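Local coordinates for protein peptidoglycan-N-acetylmuramic acid deacetylase PdaA (Bacillus subtilis, PDB 1NY1) that removes the acetyl group from N-acetylmuramic acid residues of peptidoglycan, leading to muramic delta-lactam in the spore cortex needed for germination, at residues 61-73 against 206-218. Sequence-based numbering, arbitrary orientation.
Sequences VLDVLKKHRVTGT and AEALDDAITDLKK
The imidazole of His68 donates from NE2 to OD1 of Asp210 at 2.7 Å, a fairly straight bond (159°) that lies close to the ring plane and meets the oxygen almost along its C-O bond. Ring and carboxylate planes are turned 71° apart. The same OD1 takes a second grip on its syn side from Lys67 NZ at 2.8 Å, a salt bridge that would probably stabilise the charged carboxylate. Ile213 lays CG2 over one face of the ring, 3.7 Å from its centroid, in a CH-pi contact, while Lys67 CD lies above the opposite face, displaced toward the rim. One turn earlier, Val64 is a knob in a hole formed by Ala206, Leu209, Asp210 and Ile213; with CG1 anti to the backbone N (chi1 170°), that methyl comes 3.5 Å from Asp210 CA. The helical segments 61-67 and 206-218 run nearly parallel on the outside of the curled parallel sheet, as in the distorted (beta/alpha) barrel of NodB-type deacetylases, where Phe49 backs Val61 and Phe223 backs Ile213. Replacing His68 by an alanine would probably leave Asp210 OD1 with Lys67 as its one remaining donor across the contact and open a gap beside Ile213 CG2. Farther out, Lys217 NZ reaches His68 O at 2.9 Å in the carbonyl plane, and Arg69, with positive phi, closes the helix in a Schellman motif. One water joins His68 ND1 to Lys217 NZ.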
ATOM      1  N   VAL A  61      -6.741  -4.402 -13.336  1.00 10.54           N
ATOM      2  CA  VAL A  61      -6.734  -3.416 -12.261  1.00 10.00           C
ATOM      3  C   VAL A  61      -6.195  -2.090 -12.789  1.00 10.01           C
ATOM      4  O   VAL A  61      -6.728  -1.024 -12.482  1.00  8.45           O
ATOM      5  CB  VAL A  61      -5.863  -3.878 -11.077  1.00  8.04           C
ATOM      6  CG1 VAL A  61      -5.597  -2.707 -10.134  1.00 10.31           C
ATOM      7  CG2 VAL A  61      -6.564  -5.003 -10.327  1.00  8.80           C
ATOM      8  N   LEU A  62      -5.132  -2.162 -13.582  1.00  8.94           N
ATOM      9  CA  LEU A  62      -4.549  -0.958 -14.156  1.00 10.06           C
ATOM     10  C   LEU A  62      -5.541  -0.289 -15.115  1.00 11.38           C
ATOM     11  O   LEU A  62      -5.620   0.935 -15.160  1.00 12.91           O
ATOM     12  CB  LEU A  62      -3.235  -1.299 -14.872  1.00  9.39           C
ATOM     13  CG  LEU A  62      -2.051  -1.597 -13.935  1.00  9.17           C
ATOM     14  CD1 LEU A  62      -0.872  -2.148 -14.727  1.00 11.77           C
ATOM     15  CD2 LEU A  62      -1.644  -0.320 -13.198  1.00 10.92           C
ATOM     16  N   ASP A  63      -6.303  -1.086 -15.862  1.00 11.91           N
ATOM     17  CA  ASP A  63      -7.288  -0.535 -16.794  1.00 12.74           C
ATOM     18  C   ASP A  63      -8.382   0.204 -16.027  1.00 13.70           C
ATOM     19  O   ASP A  63      -8.829   1.279 -16.434  1.00 13.22           O
ATOM     20  CB  ASP A  63      -7.936  -1.634 -17.646  1.00 15.03           C
ATOM     21  CG  ASP A  63      -6.955  -2.306 -18.599  1.00 17.34           C
ATOM     22  OD1 ASP A  63      -5.930  -1.687 -18.954  1.00 16.18           O
ATOM     23  OD2 ASP A  63      -7.224  -3.455 -19.007  1.00 18.75           O
ATOM     24  N   VAL A  64      -8.816  -0.383 -14.915  1.00 11.93           N
ATOM     25  CA  VAL A  64      -9.854   0.214 -14.080  1.00 12.20           C
ATOM     26  C   VAL A  64      -9.382   1.545 -13.492  1.00 12.79           C
ATOM     27  O   VAL A  64     -10.126   2.528 -13.484  1.00 12.40           O
ATOM     28  CB  VAL A  64     -10.257  -0.758 -12.940  1.00 10.11           C
ATOM     29  CG1 VAL A  64     -11.147  -0.052 -11.922  1.00 12.22           C
ATOM     30  CG2 VAL A  64     -10.981  -1.965 -13.530  1.00 10.73           C
ATOM     31  N   LEU A  65      -8.143   1.584 -13.009  1.00 11.90           N
ATOM     32  CA  LEU A  65      -7.607   2.812 -12.439  1.00 11.32           C
ATOM     33  C   LEU A  65      -7.481   3.905 -13.499  1.00 12.23           C
ATOM     34  O   LEU A  65      -7.688   5.083 -13.212  1.00 12.15           O
ATOM     35  CB  LEU A  65      -6.249   2.547 -11.783  1.00 11.44           C
ATOM     36  CG  LEU A  65      -6.306   1.681 -10.515  1.00 13.30           C
ATOM     37  CD1 LEU A  65      -4.897   1.354 -10.051  1.00 10.09           C
ATOM     38  CD2 LEU A  65      -7.068   2.419  -9.412  1.00 12.11           C
ATOM     39  N   LYS A  66      -7.146   3.512 -14.724  1.00 12.28           N
ATOM     40  CA  LYS A  66      -7.013   4.469 -15.816  1.00 14.30           C
ATOM     41  C   LYS A  66      -8.393   5.021 -16.170  1.00 14.22           C
ATOM     42  O   LYS A  66      -8.561   6.226 -16.357  1.00 13.55           O
ATOM     43  CB  LYS A  66      -6.404   3.791 -17.044  1.00 15.48           C
ATOM     44  CG  LYS A  66      -6.211   4.721 -18.224  1.00 20.88           C
ATOM     45  CD  LYS A  66      -5.666   3.977 -19.422  1.00 22.94           C
ATOM     46  CE  LYS A  66      -5.544   4.907 -20.617  1.00 28.21           C
ATOM     47  NZ  LYS A  66      -5.196   4.163 -21.862  1.00 31.34           N
ATOM     48  N   LYS A  67      -9.373   4.126 -16.259  1.00 13.85           N
ATOM     49  CA  LYS A  67     -10.743   4.506 -16.578  1.00 14.59           C
ATOM     50  C   LYS A  67     -11.277   5.562 -15.611  1.00 13.84           C
ATOM     51  O   LYS A  67     -11.955   6.505 -16.022  1.00 14.14           O
ATOM     52  CB  LYS A  67     -11.649   3.274 -16.536  1.00 15.17           C
ATOM     53  CG  LYS A  67     -13.130   3.598 -16.497  1.00 17.14           C
ATOM     54  CD  LYS A  67     -13.962   2.355 -16.225  1.00 18.29           C
ATOM     55  CE  LYS A  67     -15.375   2.735 -15.788  1.00 17.78           C
ATOM     56  NZ  LYS A  67     -16.152   1.549 -15.329  1.00 21.66           N
ATOM     57  N   HIS A  68     -10.970   5.394 -14.329  1.00 12.51           N
ATOM     58  CA  HIS A  68     -11.421   6.315 -13.287  1.00 13.49           C
ATOM     59  C   HIS A  68     -10.411   7.425 -13.018  1.00 12.07           C
ATOM     60  O   HIS A  68     -10.639   8.284 -12.170  1.00 13.19           O
ATOM     61  CB  HIS A  68     -11.665   5.546 -11.985  1.00 15.53           C
ATOM     62  CG  HIS A  68     -12.837   4.620 -12.040  1.00 16.66           C
ATOM     63  ND1 HIS A  68     -14.137   5.073 -12.081  1.00 18.75           N
ATOM     64  CD2 HIS A  68     -12.905   3.268 -12.071  1.00 17.70           C
ATOM     65  CE1 HIS A  68     -14.958   4.038 -12.136  1.00 19.04           C
ATOM     66  NE2 HIS A  68     -14.235   2.932 -12.133  1.00 17.96           N
ATOM     67  N   ARG A  69      -9.305   7.395 -13.755  1.00 12.31           N
ATOM     68  CA  ARG A  69      -8.219   8.357 -13.616  1.00 13.11           C
ATOM     69  C   ARG A  69      -7.790   8.493 -12.155  1.00 13.30           C
ATOM     70  O   ARG A  69      -7.638   9.596 -11.625  1.00 11.85           O
ATOM     71  CB  ARG A  69      -8.607   9.727 -14.189  1.00 14.06           C
ATOM     72  CG  ARG A  69      -7.397  10.534 -14.669  1.00 19.20           C
ATOM     73  CD  ARG A  69      -7.806  11.769 -15.462  1.00 18.71           C
ATOM     74  NE  ARG A  69      -6.662  12.547 -15.940  1.00 19.95           N
ATOM     75  CZ  ARG A  69      -5.898  12.215 -16.978  1.00 18.28           C
ATOM     76  NH1 ARG A  69      -6.141  11.108 -17.666  1.00 21.21           N
ATOM     77  NH2 ARG A  69      -4.894  13.005 -17.336  1.00 19.63           N
ATOM     78  N   VAL A  70      -7.601   7.346 -11.515  1.00 12.26           N
ATOM     79  CA  VAL A  70      -7.170   7.291 -10.129  1.00 13.00           C
ATOM     80  C   VAL A  70      -5.730   6.795 -10.094  1.00 11.96           C
ATOM     81  O   VAL A  70      -5.359   5.899 -10.848  1.00 12.35           O
ATOM     82  CB  VAL A  70      -8.066   6.338  -9.308  1.00 13.83           C
ATOM     83  CG1 VAL A  70      -7.506   6.175  -7.899  1.00 14.50           C
ATOM     84  CG2 VAL A  70      -9.484   6.891  -9.248  1.00 16.67           C
ATOM     85  N   THR A  71      -4.922   7.390  -9.223  1.00 13.62           N
ATOM     86  CA  THR A  71      -3.512   7.015  -9.104  1.00 13.82           C
ATOM     87  C   THR A  71      -3.290   6.055  -7.945  1.00 12.83           C
ATOM     88  O   THR A  71      -3.594   6.376  -6.798  1.00 14.52           O
ATOM     89  CB  THR A  71      -2.630   8.261  -8.887  1.00 13.12           C
ATOM     90  OG1 THR A  71      -2.735   9.125 -10.027  1.00 13.69           O
ATOM     91  CG2 THR A  71      -1.172   7.862  -8.696  1.00 13.98           C
ATOM     92  N   GLY A  72      -2.755   4.878  -8.248  1.00 13.11           N
ATOM     93  CA  GLY A  72      -2.501   3.908  -7.199  1.00 11.95           C
ATOM     94  C   GLY A  72      -1.036   3.861  -6.808  1.00 12.32           C
ATOM     95  O   GLY A  72      -0.171   4.348  -7.534  1.00 10.38           O
ATOM     96  N   THR A  73      -0.762   3.297  -5.636  1.00 10.27           N
ATOM     97  CA  THR A  73       0.606   3.134  -5.166  1.00 10.20           C
ATOM     98  C   THR A  73       0.753   1.629  -4.991  1.00 11.05           C
ATOM     99  O   THR A  73       0.014   1.006  -4.222  1.00 10.72           O
ATOM    100  CB  THR A  73       0.843   3.877  -3.829  1.00 11.90           C
ATOM    101  OG1 THR A  73       0.627   5.284  -4.018  1.00 12.13           O
ATOM    102  CG2 THR A  73       2.268   3.661  -3.338  1.00  9.94           C
ATOM    103  N   ALA A 206     -10.583  -6.846  -9.720  1.00 10.81           N
ATOM    104  CA  ALA A 206     -10.602  -5.664 -10.587  1.00 11.82           C
ATOM    105  C   ALA A 206     -12.030  -5.149 -10.779  1.00 10.53           C
ATOM    106  O   ALA A 206     -12.270  -3.939 -10.772  1.00 11.43           O
ATOM    107  CB  ALA A 206      -9.979  -5.990 -11.941  1.00 12.32           C
ATOM    108  N   GLU A 207     -12.967  -6.075 -10.962  1.00 10.83           N
ATOM    109  CA  GLU A 207     -14.370  -5.721 -11.139  1.00 10.54           C
ATOM    110  C   GLU A 207     -14.922  -5.130  -9.839  1.00 11.35           C
ATOM    111  O   GLU A 207     -15.699  -4.175  -9.862  1.00  9.97           O
ATOM    112  CB  GLU A 207     -15.186  -6.959 -11.538  1.00 13.44           C
ATOM    113  CG  GLU A 207     -14.950  -7.501 -12.960  1.00 16.20           C
ATOM    114  CD  GLU A 207     -13.575  -8.136 -13.178  1.00 19.48           C
ATOM    115  OE1 GLU A 207     -12.895  -8.498 -12.194  1.00 17.48           O
ATOM    116  OE2 GLU A 207     -13.183  -8.295 -14.352  1.00 20.09           O
ATOM    117  N   ALA A 208     -14.523  -5.698  -8.702  1.00  9.30           N
ATOM    118  CA  ALA A 208     -14.991  -5.183  -7.420  1.00  9.50           C
ATOM    119  C   ALA A 208     -14.477  -3.757  -7.251  1.00  9.24           C
ATOM    120  O   ALA A 208     -15.219  -2.869  -6.832  1.00  8.77           O
ATOM    121  CB  ALA A 208     -14.495  -6.066  -6.270  1.00  7.43           C
ATOM    122  N   LEU A 209     -13.209  -3.534  -7.591  1.00  9.45           N
ATOM    123  CA  LEU A 209     -12.610  -2.207  -7.472  1.00  9.85           C
ATOM    124  C   LEU A 209     -13.312  -1.207  -8.391  1.00 10.96           C
ATOM    125  O   LEU A 209     -13.549  -0.055  -8.014  1.00  9.87           O
ATOM    126  CB  LEU A 209     -11.118  -2.258  -7.815  1.00 10.68           C
ATOM    127  CG  LEU A 209     -10.333  -0.939  -7.746  1.00 10.76           C
ATOM    128  CD1 LEU A 209     -10.294  -0.413  -6.311  1.00 10.83           C
ATOM    129  CD2 LEU A 209      -8.915  -1.181  -8.246  1.00 12.01           C
ATOM    130  N   ASP A 210     -13.640  -1.652  -9.599  1.00 12.29           N
ATOM    131  CA  ASP A 210     -14.329  -0.802 -10.566  1.00 13.98           C
ATOM    132  C   ASP A 210     -15.647  -0.308  -9.943  1.00 13.55           C
ATOM    133  O   ASP A 210     -15.933   0.891  -9.942  1.00 13.00           O
ATOM    134  CB  ASP A 210     -14.590  -1.608 -11.847  1.00 14.74           C
ATOM    135  CG  ASP A 210     -15.084  -0.756 -13.004  1.00 18.65           C
ATOM    136  OD1 ASP A 210     -15.234   0.483 -12.857  1.00 17.97           O
ATOM    137  OD2 ASP A 210     -15.320  -1.344 -14.078  1.00 19.78           O
ATOM    138  N   ASP A 211     -16.437  -1.233  -9.399  1.00 14.56           N
ATOM    139  CA  ASP A 211     -17.716  -0.890  -8.773  1.00 15.28           C
ATOM    140  C   ASP A 211     -17.541  -0.026  -7.530  1.00 15.13           C
ATOM    141  O   ASP A 211     -18.307   0.911  -7.295  1.00 15.43           O
ATOM    142  CB  ASP A 211     -18.489  -2.154  -8.379  1.00 17.86           C
ATOM    143  CG  ASP A 211     -18.938  -2.972  -9.580  1.00 20.30           C
ATOM    144  OD1 ASP A 211     -18.730  -2.524 -10.727  1.00 19.07           O
ATOM    145  OD2 ASP A 211     -19.502  -4.064  -9.369  1.00 19.96           O
ATOM    146  N   ALA A 212     -16.535  -0.354  -6.728  1.00 14.02           N
ATOM    147  CA  ALA A 212     -16.264   0.384  -5.501  1.00 13.33           C
ATOM    148  C   ALA A 212     -15.912   1.838  -5.786  1.00 13.35           C
ATOM    149  O   ALA A 212     -16.426   2.741  -5.133  1.00 13.77           O
ATOM    150  CB  ALA A 212     -15.134  -0.289  -4.723  1.00 13.52           C
ATOM    151  N   ILE A 213     -15.031   2.070  -6.754  1.00 12.37           N
ATOM    152  CA  ILE A 213     -14.656   3.441  -7.080  1.00 13.57           C
ATOM    153  C   ILE A 213     -15.878   4.185  -7.609  1.00 13.86           C
ATOM    154  O   ILE A 213     -16.166   5.305  -7.185  1.00 13.89           O
ATOM    155  CB  ILE A 213     -13.536   3.493  -8.139  1.00 10.69           C
ATOM    156  CG1 ILE A 213     -12.247   2.917  -7.551  1.00  9.62           C
ATOM    157  CG2 ILE A 213     -13.294   4.943  -8.571  1.00 12.35           C
ATOM    158  CD1 ILE A 213     -11.143   2.756  -8.565  1.00 11.42           C
ATOM    159  N   THR A 214     -16.599   3.560  -8.534  1.00 15.09           N
ATOM    160  CA  THR A 214     -17.784   4.190  -9.091  1.00 15.85           C
ATOM    161  C   THR A 214     -18.736   4.625  -7.976  1.00 17.27           C
ATOM    162  O   THR A 214     -19.093   5.799  -7.884  1.00 16.71           O
ATOM    163  CB  THR A 214     -18.529   3.241 -10.053  1.00 17.17           C
ATOM    164  OG1 THR A 214     -17.652   2.853 -11.115  1.00 17.40           O
ATOM    165  CG2 THR A 214     -19.749   3.935 -10.649  1.00 17.02           C
ATOM    166  N   ASP A 215     -19.129   3.692  -7.113  1.00 17.32           N
ATOM    167  CA  ASP A 215     -20.055   4.016  -6.029  1.00 19.41           C
ATOM    168  C   ASP A 215     -19.494   4.947  -4.955  1.00 19.12           C
ATOM    169  O   ASP A 215     -20.233   5.762  -4.393  1.00 18.51           O
ATOM    170  CB  ASP A 215     -20.588   2.737  -5.380  1.00 22.13           C
ATOM    171  CG  ASP A 215     -21.465   1.938  -6.321  1.00 28.23           C
ATOM    172  OD1 ASP A 215     -22.349   2.542  -6.977  1.00 30.68           O
ATOM    173  OD2 ASP A 215     -21.281   0.704  -6.406  1.00 30.59           O
ATOM    174  N   LEU A 216     -18.203   4.833  -4.656  1.00 16.64           N
ATOM    175  CA  LEU A 216     -17.601   5.703  -3.651  1.00 16.62           C
ATOM    176  C   LEU A 216     -17.545   7.134  -4.181  1.00 15.59           C
ATOM    177  O   LEU A 216     -17.759   8.091  -3.434  1.00 15.18           O
ATOM    178  CB  LEU A 216     -16.203   5.195  -3.270  1.00 16.62           C
ATOM    179  CG  LEU A 216     -16.231   3.994  -2.315  1.00 16.85           C
ATOM    180  CD1 LEU A 216     -14.851   3.359  -2.207  1.00 18.03           C
ATOM    181  CD2 LEU A 216     -16.711   4.455  -0.947  1.00 17.80           C
ATOM    182  N   LYS A 217     -17.271   7.285  -5.475  1.00 14.51           N
ATOM    183  CA  LYS A 217     -17.225   8.615  -6.070  1.00 15.99           C
ATOM    184  C   LYS A 217     -18.615   9.243  -5.990  1.00 17.67           C
ATOM    185  O   LYS A 217     -18.754  10.420  -5.648  1.00 17.05           O
ATOM    186  CB  LYS A 217     -16.788   8.552  -7.535  1.00 14.85           C
ATOM    187  CG  LYS A 217     -15.280   8.494  -7.741  1.00 14.10           C
ATOM    188  CD  LYS A 217     -14.942   8.661  -9.207  1.00 15.65           C
ATOM    189  CE  LYS A 217     -13.448   8.740  -9.436  1.00 18.12           C
ATOM    190  NZ  LYS A 217     -13.114   8.957 -10.879  1.00 17.21           N
ATOM    191  N   LYS A 218     -19.640   8.456  -6.309  1.00 16.81           N
ATOM    192  CA  LYS A 218     -21.009   8.957  -6.263  1.00 17.84           C
ATOM    193  C   LYS A 218     -21.359   9.451  -4.858  1.00 18.16           C
ATOM    194  O   LYS A 218     -22.091  10.432  -4.704  1.00 18.37           O
ATOM    195  CB  LYS A 218     -21.996   7.869  -6.702  1.00 19.45           C
ATOM    196  CG  LYS A 218     -23.439   8.360  -6.750  1.00 21.71           C
ATOM    197  CD  LYS A 218     -24.398   7.307  -7.288  1.00 22.56           C
ATOM    198  CE  LYS A 218     -25.818   7.862  -7.364  1.00 22.97           C
ATOM    199  NZ  LYS A 218     -26.784   6.864  -7.895  1.00 19.81           N
TER
HETATM  200  O   HOH W   1     -18.182   2.988 -13.807  1.00 27.51           O
HETATM  201  O   HOH W   2     -14.808   7.713 -12.520  1.00 21.99           O